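Local atomic coordinates of polyprenyl synthetase (PDB entry 4KKM), a protein that probably acts as a magnesium-dependent prenyltransferase of the FPP/GGPP synthase family, making isoprenoid diphosphates such as farnesyl diphosphate. Residues Arg54-Tyr62 with Leu136-Leu144; Arg231-Ala242 with Leu290-Phe301. All blocks are in the same frame, centred on the assembly; numbering follows the deposited sequence.

Contact 1: residues Arg54-Tyr62 with Leu136-Leu144. With ACT (acetate ion), chain E.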
loop_
_atom_site.group_PDB
_atom_site.type_symbol
_atom_site.label_atom_id
_atom_site.label_comp_id
_atom_site.label_asym_id
_atom_site.label_seq_id
_atom_site.Cartn_x
_atom_site.Cartn_y
_atom_site.Cartn_z
ATOM N N ARG B 54 12.019 6.257 -14.801
ATOM C CA ARG B 54 12.165 7.703 -14.662
ATOM C C ARG B 54 10.823 8.415 -14.467
ATOM O O ARG B 54 10.648 9.186 -13.520
ATOM C CB ARG B 54 12.898 8.285 -15.871
ATOM C CG ARG B 54 13.206 9.769 -15.739
ATOM C CD ARG B 54 14.071 10.241 -16.903
ATOM N NE ARG B 54 14.617 11.573 -16.663
ATOM C CZ ARG B 54 15.336 12.250 -17.551
ATOM N NH1 ARG B 54 15.793 13.463 -17.258
ATOM N NH2 ARG B 54 15.593 11.716 -18.739
ATOM N N ARG B 55 9.876 8.132 -15.353
ATOM C CA ARG B 55 8.590 8.820 -15.350
ATOM C C ARG B 55 7.823 8.545 -14.066
ATOM O O ARG B 55 7.227 9.450 -13.480
ATOM C CB ARG B 55 7.760 8.394 -16.562
ATOM C CG ARG B 55 6.450 9.152 -16.730
ATOM C CD ARG B 55 5.727 8.696 -17.996
ATOM N NE ARG B 55 4.612 9.570 -18.358
ATOM C CZ ARG B 55 4.718 10.646 -19.132
ATOM N NH1 ARG B 55 5.896 11.000 -19.633
ATOM N NH2 ARG B 55 3.641 11.369 -19.411
ATOM N N LEU B 56 7.838 7.290 -13.630
ATOM C CA LEU B 56 7.161 6.919 -12.395
ATOM C C LEU B 56 7.645 7.767 -11.217
ATOM O O LEU B 56 6.850 8.380 -10.495
ATOM C CB LEU B 56 7.390 5.437 -12.091
ATOM C CG LEU B 56 6.985 5.012 -10.672
ATOM C CD1 LEU B 56 5.466 5.061 -10.485
ATOM C CD2 LEU B 56 7.519 3.618 -10.358
ATOM N N VAL B 57 8.955 7.808 -11.028
ATOM C CA VAL B 57 9.520 8.537 -9.898
ATOM C C VAL B 57 9.324 10.049 -10.062
ATOM O O VAL B 57 9.097 10.763 -9.087
ATOM C CB VAL B 57 11.014 8.176 -9.687
ATOM C CG1 VAL B 57 11.604 8.954 -8.522
ATOM C CG2 VAL B 57 11.162 6.672 -9.462
ATOM N N GLU B 58 9.396 10.547 -11.294
ATOM C CA GLU B 58 9.129 11.970 -11.503
ATOM C C GLU B 58 7.667 12.304 -11.174
ATOM O O GLU B 58 7.381 13.379 -10.649
ATOM C CB GLU B 58 9.533 12.428 -12.914
ATOM C CG GLU B 58 11.044 12.539 -13.069
ATOM C CD GLU B 58 11.491 12.898 -14.475
ATOM O OE1 GLU B 58 10.691 12.742 -15.423
ATOM O OE2 GLU B 58 12.650 13.337 -14.622
ATOM N N ALA B 59 6.761 11.364 -11.450
ATOM C CA ALA B 59 5.353 11.524 -11.089
ATOM C C ALA B 59 5.167 11.514 -9.573
ATOM O O ALA B 59 4.395 12.310 -9.020
ATOM C CB ALA B 59 4.492 10.424 -11.746
ATOM N N MET B 60 5.876 10.615 -8.902
ATOM C CA MET B 60 5.826 10.549 -7.444
ATOM C C MET B 60 6.329 11.858 -6.841
ATOM O O MET B 60 5.730 12.398 -5.909
ATOM C CB MET B 60 6.648 9.366 -6.920
ATOM C CG MET B 60 6.085 7.989 -7.295
ATOM S SD MET B 60 7.225 6.634 -6.937
ATOM C CE MET B 60 7.046 6.489 -5.143
ATOM N N ARG B 61 7.429 12.368 -7.385
ATOM C CA ARG B 61 8.007 13.611 -6.887
ATOM C C ARG B 61 7.080 14.791 -7.148
ATOM O O ARG B 61 6.899 15.657 -6.292
ATOM C CB ARG B 61 9.377 13.857 -7.529
ATOM C CG ARG B 61 10.465 12.907 -7.041
ATOM C CD ARG B 61 11.737 13.010 -7.880
ATOM N NE ARG B 61 12.386 14.311 -7.735
ATOM C CZ ARG B 61 13.293 14.602 -6.806
ATOM N NH1 ARG B 61 13.677 13.685 -5.929
ATOM N NH2 ARG B 61 13.817 15.823 -6.750
ATOM N N TYR B 62 6.507 14.828 -8.347
ATOM C CA TYR B 62 5.581 15.893 -8.705
ATOM C C TYR B 62 4.412 15.966 -7.725
ATOM O O TYR B 62 3.989 17.053 -7.323
ATOM C CB TYR B 62 5.059 15.686 -10.126
ATOM C CG TYR B 62 4.028 16.707 -10.537
ATOM C CD1 TYR B 62 4.412 17.961 -11.002
ATOM C CD2 TYR B 62 2.673 16.420 -10.467
ATOM C CE1 TYR B 62 3.474 18.897 -11.381
ATOM C CE2 TYR B 62 1.730 17.349 -10.839
ATOM C CZ TYR B 62 2.135 18.583 -11.299
ATOM O OH TYR B 62 1.193 19.510 -11.671
ATOM N N LEU B 136 0.028 4.176 -11.079
ATOM C CA LEU B 136 1.281 3.593 -10.585
ATOM C C LEU B 136 1.991 4.446 -9.537
ATOM O O LEU B 136 2.482 3.921 -8.535
ATOM C CB LEU B 136 2.232 3.295 -11.750
ATOM C CG LEU B 136 1.764 2.215 -12.735
ATOM C CD1 LEU B 136 2.832 1.935 -13.787
ATOM C CD2 LEU B 136 1.381 0.926 -12.003
ATOM N N SER B 137 2.057 5.755 -9.757
ATOM C CA SER B 137 2.720 6.623 -8.781
ATOM C C SER B 137 2.011 6.555 -7.430
ATOM O O SER B 137 2.656 6.550 -6.375
ATOM C CB SER B 137 2.811 8.072 -9.290
ATOM O OG SER B 137 1.523 8.618 -9.553
ATOM N N GLY B 138 0.683 6.500 -7.457
ATOM C CA GLY B 138 -0.068 6.314 -6.224
ATOM C C GLY B 138 0.236 4.959 -5.600
ATOM O O GLY B 138 0.474 4.848 -4.395
ATOM N N ASP B 139 0.234 3.919 -6.424
ATOM C CA ASP B 139 0.520 2.568 -5.932
ATOM C C ASP B 139 1.894 2.490 -5.252
ATOM O O ASP B 139 2.038 1.871 -4.185
ATOM C CB ASP B 139 0.398 1.533 -7.058
ATOM C CG ASP B 139 -1.051 1.264 -7.443
ATOM O OD1 ASP B 139 -1.942 1.628 -6.646
ATOM O OD2 ASP B 139 -1.301 0.684 -8.526
ATOM N N ALA B 140 2.888 3.137 -5.853
ATOM C CA ALA B 140 4.252 3.091 -5.327
ATOM C C ALA B 140 4.364 3.897 -4.043
ATOM O O ALA B 140 5.121 3.538 -3.135
ATOM C CB ALA B 140 5.244 3.621 -6.373
ATOM N N LEU B 141 3.613 4.995 -3.965
ATOM C CA LEU B 141 3.648 5.823 -2.762
ATOM C C LEU B 141 3.054 5.104 -1.559
ATOM O O LEU B 141 3.540 5.266 -0.436
ATOM C CB LEU B 141 2.955 7.176 -2.990
ATOM C CG LEU B 141 3.818 8.227 -3.705
ATOM C CD1 LEU B 141 2.981 9.443 -4.122
ATOM C CD2 LEU B 141 4.962 8.665 -2.808
ATOM N N GLN B 142 2.006 4.307 -1.771
ATOM C CA GLN B 142 1.459 3.554 -0.644
ATOM C C GLN B 142 2.502 2.571 -0.102
ATOM O O GLN B 142 2.718 2.481 1.109
ATOM C CB GLN B 142 0.147 2.821 -0.982
ATOM C CG GLN B 142 -0.268 1.879 0.164
ATOM C CD GLN B 142 -1.739 1.472 0.157
ATOM O OE1 GLN B 142 -2.323 1.241 1.219
ATOM N NE2 GLN B 142 -2.343 1.385 -1.030
ATOM N N ALA B 143 3.156 1.842 -1.003
ATOM C CA ALA B 143 4.216 0.927 -0.591
ATOM C C ALA B 143 5.323 1.678 0.149
ATOM O O ALA B 143 5.850 1.195 1.150
ATOM C CB ALA B 143 4.795 0.192 -1.802
ATOM N N LEU B 144 5.656 2.869 -0.344
ATOM C CA LEU B 144 6.751 3.654 0.233
ATOM C C LEU B 144 6.485 4.018 1.696
ATOM O O LEU B 144 7.412 4.043 2.514
ATOM C CB LEU B 144 7.003 4.924 -0.589
ATOM C CG LEU B 144 8.218 5.747 -0.157
ATOM C CD1 LEU B 144 9.490 4.906 -0.261
ATOM C CD2 LEU B 144 8.332 7.013 -0.996
HETATM C C ACT E . 9.894 11.196 -19.520
HETATM O O ACT E . 9.758 12.372 -19.941
HETATM O OXT ACT E . 8.988 10.753 -18.764
HETATM C CH3 ACT E . 11.091 10.374 -19.899
#
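Leu56 reaches helix 136-144 with one methyl: CG lies anti to the backbone N (chi1 167°), which carries CD1 over the turn at Leu136 and Ser137, 3.9 Å from Leu136 CB and 3.6 Å from Ser137 N; beside it Arg55 NH1 makes a somewhat bent hydrogen bond of 3.2 Å to OXT of an acetate ion, probably from the crystallisation liquor, and Arg55 NH2 a salt bridge with Asp130. One turn on, Ala59 CB faces Ser137 CB at 3.8 Å, a small-on-small pairing that lets the backbones draw close. The hydroxyl of Ser137 is hydrogen-bonded to Ser133 O, one turn back in the same helix. Met60 is the knob of the interface, set into a hole made by Ser137, Ala140, Leu141 and Leu144. Its CG rests on Ser137 CB, and a bend at chi3 (76°) lays both SD and CE against Ala140 CB, each at 3.6 Å, while CE also meets Leu141 CD2 at 3.8 Å. An alanine at Met60 would remove this thioether arm and is likely to open a gap against Ala140 and Leu141. The arrangement is a knob-into-hole crossing of two helices of the all-helical isoprenoid synthase fold, at -72° with the axes 8.9 Å apart. Around the contact, helix 87-109 packs on Ser137 and Leu141, Val125 of helix 125-128 touches Ser137, and Ala182 of the second subunit packs on Leu56.

Contact 2: residues Arg231-Ala242 with Leu290-Phe301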
loop_
_atom_site.group_PDB
_atom_site.type_symbol
_atom_site.label_atom_id
_atom_site.label_comp_id
_atom_site.label_asym_id
_atom_site.label_seq_id
_atom_site.Cartn_x
_atom_site.Cartn_y
_atom_site.Cartn_z
ATOM N N ARG B 231 -6.752 9.885 24.856
ATOM C CA ARG B 231 -6.940 11.332 24.816
ATOM C C ARG B 231 -6.512 11.911 23.466
ATOM O O ARG B 231 -7.214 12.743 22.882
ATOM C CB ARG B 231 -6.150 12.010 25.932
ATOM C CG ARG B 231 -6.759 11.866 27.314
ATOM C CD ARG B 231 -5.880 12.546 28.348
ATOM N NE ARG B 231 -6.532 12.616 29.651
ATOM C CZ ARG B 231 -7.357 13.589 30.024
ATOM N NH1 ARG B 231 -7.636 14.587 29.195
ATOM N NH2 ARG B 231 -7.897 13.565 31.232
ATOM N N LEU B 232 -5.356 11.472 22.983
ATOM C CA LEU B 232 -4.846 11.937 21.695
ATOM C C LEU B 232 -5.737 11.489 20.533
ATOM O O LEU B 232 -6.029 12.271 19.633
ATOM C CB LEU B 232 -3.399 11.475 21.490
ATOM C CG LEU B 232 -2.432 12.068 22.523
ATOM C CD1 LEU B 232 -1.006 11.574 22.314
ATOM C CD2 LEU B 232 -2.492 13.582 22.478
ATOM N N LYS B 233 -6.183 10.239 20.550
ATOM C CA LYS B 233 -7.082 9.782 19.490
ATOM C C LYS B 233 -8.427 10.513 19.546
ATOM O O LYS B 233 -9.053 10.763 18.514
ATOM C CB LYS B 233 -7.266 8.261 19.526
ATOM C CG LYS B 233 -6.000 7.487 19.157
ATOM C CD LYS B 233 -6.285 6.014 18.899
ATOM C CE LYS B 233 -6.802 5.789 17.479
ATOM N NZ LYS B 233 -6.957 4.338 17.172
ATOM N N ALA B 234 -8.856 10.871 20.750
ATOM C CA ALA B 234 -10.086 11.637 20.921
ATOM C C ALA B 234 -9.945 13.046 20.337
ATOM O O ALA B 234 -10.889 13.589 19.762
ATOM C CB ALA B 234 -10.471 11.706 22.405
ATOM N N TYR B 235 -8.767 13.643 20.502
ATOM C CA TYR B 235 -8.483 14.939 19.889
ATOM C C TYR B 235 -8.600 14.831 18.374
ATOM O O TYR B 235 -9.207 15.688 17.729
ATOM C CB TYR B 235 -7.086 15.429 20.282
ATOM C CG TYR B 235 -6.531 16.569 19.439
ATOM C CD1 TYR B 235 -5.916 16.321 18.211
ATOM C CD2 TYR B 235 -6.588 17.889 19.887
ATOM C CE1 TYR B 235 -5.394 17.348 17.441
ATOM C CE2 TYR B 235 -6.068 18.932 19.116
ATOM C CZ TYR B 235 -5.468 18.649 17.892
ATOM O OH TYR B 235 -4.940 19.660 17.113
ATOM N N ALA B 236 -8.000 13.785 17.810
ATOM C CA ALA B 236 -8.038 13.579 16.366
ATOM C C ALA B 236 -9.463 13.397 15.885
ATOM O O ALA B 236 -9.844 13.898 14.827
ATOM C CB ALA B 236 -7.209 12.365 15.970
ATOM N N ARG B 237 -10.238 12.649 16.659
ATOM C CA ARG B 237 -11.622 12.377 16.303
ATOM C C ARG B 237 -12.403 13.688 16.221
ATOM O O ARG B 237 -13.156 13.931 15.267
ATOM C CB ARG B 237 -12.244 11.450 17.347
ATOM C CG ARG B 237 -13.748 11.254 17.202
ATOM C CD ARG B 237 -14.346 10.709 18.498
ATOM N NE ARG B 237 -14.363 11.731 19.543
ATOM C CZ ARG B 237 -14.342 11.475 20.847
ATOM N NH1 ARG B 237 -14.304 10.220 21.278
ATOM N NH2 ARG B 237 -14.359 12.478 21.721
ATOM N N ASP B 238 -12.202 14.543 17.217
ATOM C CA ASP B 238 -12.936 15.804 17.291
ATOM C C ASP B 238 -12.504 16.813 16.228
ATOM O O ASP B 238 -13.354 17.404 15.575
ATOM C CB ASP B 238 -12.866 16.414 18.701
ATOM C CG ASP B 238 -13.643 15.603 19.724
ATOM O OD1 ASP B 238 -14.476 14.766 19.313
ATOM O OD2 ASP B 238 -13.415 15.794 20.937
ATOM N N ILE B 239 -11.199 17.009 16.033
ATOM C CA ILE B 239 -10.761 17.919 14.969
ATOM C C ILE B 239 -11.098 17.393 13.572
ATOM O O ILE B 239 -11.350 18.175 12.658
ATOM C CB ILE B 239 -9.250 18.283 15.023
ATOM C CG1 ILE B 239 -8.373 17.040 14.845
ATOM C CG2 ILE B 239 -8.916 19.013 16.304
ATOM C CD1 ILE B 239 -6.999 17.338 14.256
ATOM N N GLY B 240 -11.105 16.076 13.406
ATOM C CA GLY B 240 -11.464 15.493 12.122
ATOM C C GLY B 240 -12.911 15.777 11.753
ATOM O O GLY B 240 -13.223 16.113 10.612
ATOM N N LEU B 241 -13.810 15.641 12.719
ATOM C CA LEU B 241 -15.212 15.949 12.458
ATOM C C LEU B 241 -15.380 17.448 12.215
ATOM O O LEU B 241 -16.082 17.861 11.292
ATOM C CB LEU B 241 -16.111 15.465 13.600
ATOM C CG LEU B 241 -17.603 15.797 13.473
ATOM C CD1 LEU B 241 -18.116 15.381 12.105
ATOM C CD2 LEU B 241 -18.407 15.115 14.572
ATOM N N ALA B 242 -14.722 18.264 13.035
ATOM C CA ALA B 242 -14.794 19.715 12.875
ATOM C C ALA B 242 -14.272 20.152 11.508
ATOM O O ALA B 242 -14.850 21.030 10.869
ATOM C CB ALA B 242 -14.022 20.414 13.978
ATOM N N LEU B 290 -16.795 21.279 18.851
ATOM C CA LEU B 290 -15.838 20.203 18.608
ATOM C C LEU B 290 -14.397 20.657 18.805
ATOM O O LEU B 290 -13.547 19.888 19.269
ATOM C CB LEU B 290 -16.031 19.639 17.201
ATOM C CG LEU B 290 -17.239 18.713 17.068
ATOM C CD1 LEU B 290 -17.663 18.607 15.620
ATOM C CD2 LEU B 290 -16.904 17.345 17.644
ATOM N N VAL B 291 -14.124 21.909 18.459
ATOM C CA VAL B 291 -12.803 22.480 18.679
ATOM C C VAL B 291 -12.520 22.576 20.175
ATOM O O VAL B 291 -11.451 22.180 20.643
ATOM C CB VAL B 291 -12.668 23.874 18.024
ATOM C CG1 VAL B 291 -11.420 24.581 18.531
ATOM C CG2 VAL B 291 -12.648 23.746 16.501
ATOM N N ASP B 292 -13.487 23.095 20.926
ATOM C CA ASP B 292 -13.365 23.154 22.379
ATOM C C ASP B 292 -13.172 21.757 22.969
ATOM O O ASP B 292 -12.323 21.549 23.833
ATOM C CB ASP B 292 -14.598 23.821 22.997
ATOM C CG ASP B 292 -14.685 25.301 22.672
ATOM O OD1 ASP B 292 -13.631 25.913 22.396
ATOM O OD2 ASP B 292 -15.805 25.852 22.698
ATOM N N GLN B 293 -13.970 20.806 22.494
ATOM C CA GLN B 293 -13.873 19.424 22.945
ATOM C C GLN B 293 -12.504 18.819 22.637
ATOM O O GLN B 293 -11.919 18.137 23.479
ATOM C CB GLN B 293 -14.992 18.577 22.330
ATOM C CG GLN B 293 -16.365 18.873 22.924
ATOM C CD GLN B 293 -17.501 18.323 22.086
ATOM O OE1 GLN B 293 -17.338 17.342 21.367
ATOM N NE2 GLN B 293 -18.659 18.965 22.171
ATOM N N ALA B 294 -11.997 19.073 21.433
ATOM C CA ALA B 294 -10.682 18.578 21.037
ATOM C C ALA B 294 -9.616 19.081 22.003
ATOM O O ALA B 294 -8.769 18.318 22.482
ATOM C CB ALA B 294 -10.354 19.004 19.594
ATOM N N ILE B 295 -9.675 20.368 22.308
ATOM C CA ILE B 295 -8.670 20.985 23.159
ATOM C C ILE B 295 -8.750 20.454 24.594
ATOM O O ILE B 295 -7.721 20.226 25.233
ATOM C CB ILE B 295 -8.767 22.527 23.099
ATOM C CG1 ILE B 295 -8.233 23.020 21.750
ATOM C CG2 ILE B 295 -8.006 23.176 24.256
ATOM C CD1 ILE B 295 -8.513 24.484 21.472
ATOM N N ALA B 296 -9.970 20.222 25.076
ATOM C CA ALA B 296 -10.174 19.719 26.434
ATOM C C ALA B 296 -9.487 18.371 26.680
ATOM O O ALA B 296 -9.076 18.081 27.803
ATOM C CB ALA B 296 -11.668 19.644 26.775
ATOM N N HIS B 297 -9.348 17.559 25.630
ATOM C CA HIS B 297 -8.645 16.282 25.749
ATOM C C HIS B 297 -7.184 16.493 26.149
ATOM O O HIS B 297 -6.555 15.602 26.718
ATOM C CB HIS B 297 -8.726 15.464 24.448
ATOM C CG HIS B 297 -10.120 15.087 24.050
ATOM N ND1 HIS B 297 -10.983 14.419 24.891
ATOM C CD2 HIS B 297 -10.802 15.284 22.894
ATOM C CE1 HIS B 297 -12.138 14.227 24.276
ATOM N NE2 HIS B 297 -12.052 14.742 23.062
ATOM N N LEU B 298 -6.663 17.686 25.867
ATOM C CA LEU B 298 -5.253 18.000 26.088
ATOM C C LEU B 298 -5.021 18.704 27.422
ATOM O O LEU B 298 -3.920 19.177 27.692
ATOM C CB LEU B 298 -4.726 18.889 24.958
ATOM C CG LEU B 298 -4.917 18.380 23.527
ATOM C CD1 LEU B 298 -4.433 19.423 22.532
ATOM C CD2 LEU B 298 -4.184 17.066 23.325
ATOM N N SER B 299 -6.059 18.784 28.247
ATOM C CA SER B 299 -5.971 19.521 29.510
ATOM C C SER B 299 -4.887 18.991 30.454
ATOM O O SER B 299 -4.427 19.709 31.342
ATOM C CB SER B 299 -7.322 19.539 30.222
ATOM O OG SER B 299 -7.760 18.221 30.495
ATOM N N VAL B 300 -4.474 17.743 30.257
ATOM C CA VAL B 300 -3.457 17.145 31.115
ATOM C C VAL B 300 -2.033 17.510 30.697
ATOM O O VAL B 300 -1.080 17.188 31.401
ATOM C CB VAL B 300 -3.595 15.608 31.193
ATOM C CG1 VAL B 300 -4.936 15.226 31.826
ATOM C CG2 VAL B 300 -3.425 14.980 29.811
ATOM N N PHE B 301 -1.887 18.184 29.559
ATOM C CA PHE B 301 -0.566 18.615 29.109
ATOM C C PHE B 301 -0.333 20.092 29.396
ATOM O O PHE B 301 -1.273 20.888 29.428
ATOM C CB PHE B 301 -0.377 18.360 27.609
ATOM C CG PHE B 301 -0.612 16.937 27.198
ATOM C CD1 PHE B 301 0.313 15.952 27.504
ATOM C CD2 PHE B 301 -1.752 16.584 26.499
ATOM C CE1 PHE B 301 0.099 14.636 27.128
ATOM C CE2 PHE B 301 -1.973 15.271 26.115
ATOM C CZ PHE B 301 -1.044 14.295 26.431
HETATM O O HOH W 1 -9.656 16.538 30.039
#
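His297 has CG anti to its carbonyl carbon, which turns the ring across Ala234 to Asp238; one face lies over Ala234, whose CB sits 3.5 Å from the ring centroid and only 8° off its normal, a CH-pi contact. At the ring edge NE2 makes a His-carboxylate hydrogen bond to Asp238 OD2 at 2.7 Å, from above the carboxylate plane; ring and carboxylate are turned 31° apart. Asp238 OD1 takes Arg237 NE in a salt bridge of 3.0 Å, so a separate partner grips each carboxylate oxygen and restrains its rotation. Beside His297, toward the start of the first segment, the extended Arg231 lays a guanidinium face on Val300 CG1, 3.4 Å from CZ, while its edge points NH1 at His297 O (2.9 Å). A water bridges NH1 to Ala296 O and Ser299 OG, in the turn Ala296-Ser299. On the buried apolar side Tyr235 CD2 meets Leu298 CD1 at 3.7 Å and Ile239 CG2 meets Ala294 CB; at the far end Leu290 CD1 presses on Leu241 CG. This near-antiparallel helix pair (166°, axes 8.1 Å apart) of the isoprenoid synthase fold lies away from the metal site. Helix 306-314 packs on Ile239 and Leu298 and receives the Tyr235 hydroxyl at Leu308 O; helices 71-80 and 208-221 cover Leu232 and Tyr235.

Contacts 1 and 2 lie on opposite sides of the chain's centre in this largely helical isoprenoid synthase, their centres 34 Å apart and their nearest atoms about 17 Å apart. They follow one another along the chain, the first closing before the second opens. Contact 1 is the one nearer the metal site: the side chain of Ser137 is about 12 Å from that of Asp108, which with Asp114 binds calcium here, and helix 87-109, which carries Asp108, packs against it. It also adjoins the second subunit. Contact 2 lies away from the calcium site, and neither of its segments touches the other chain.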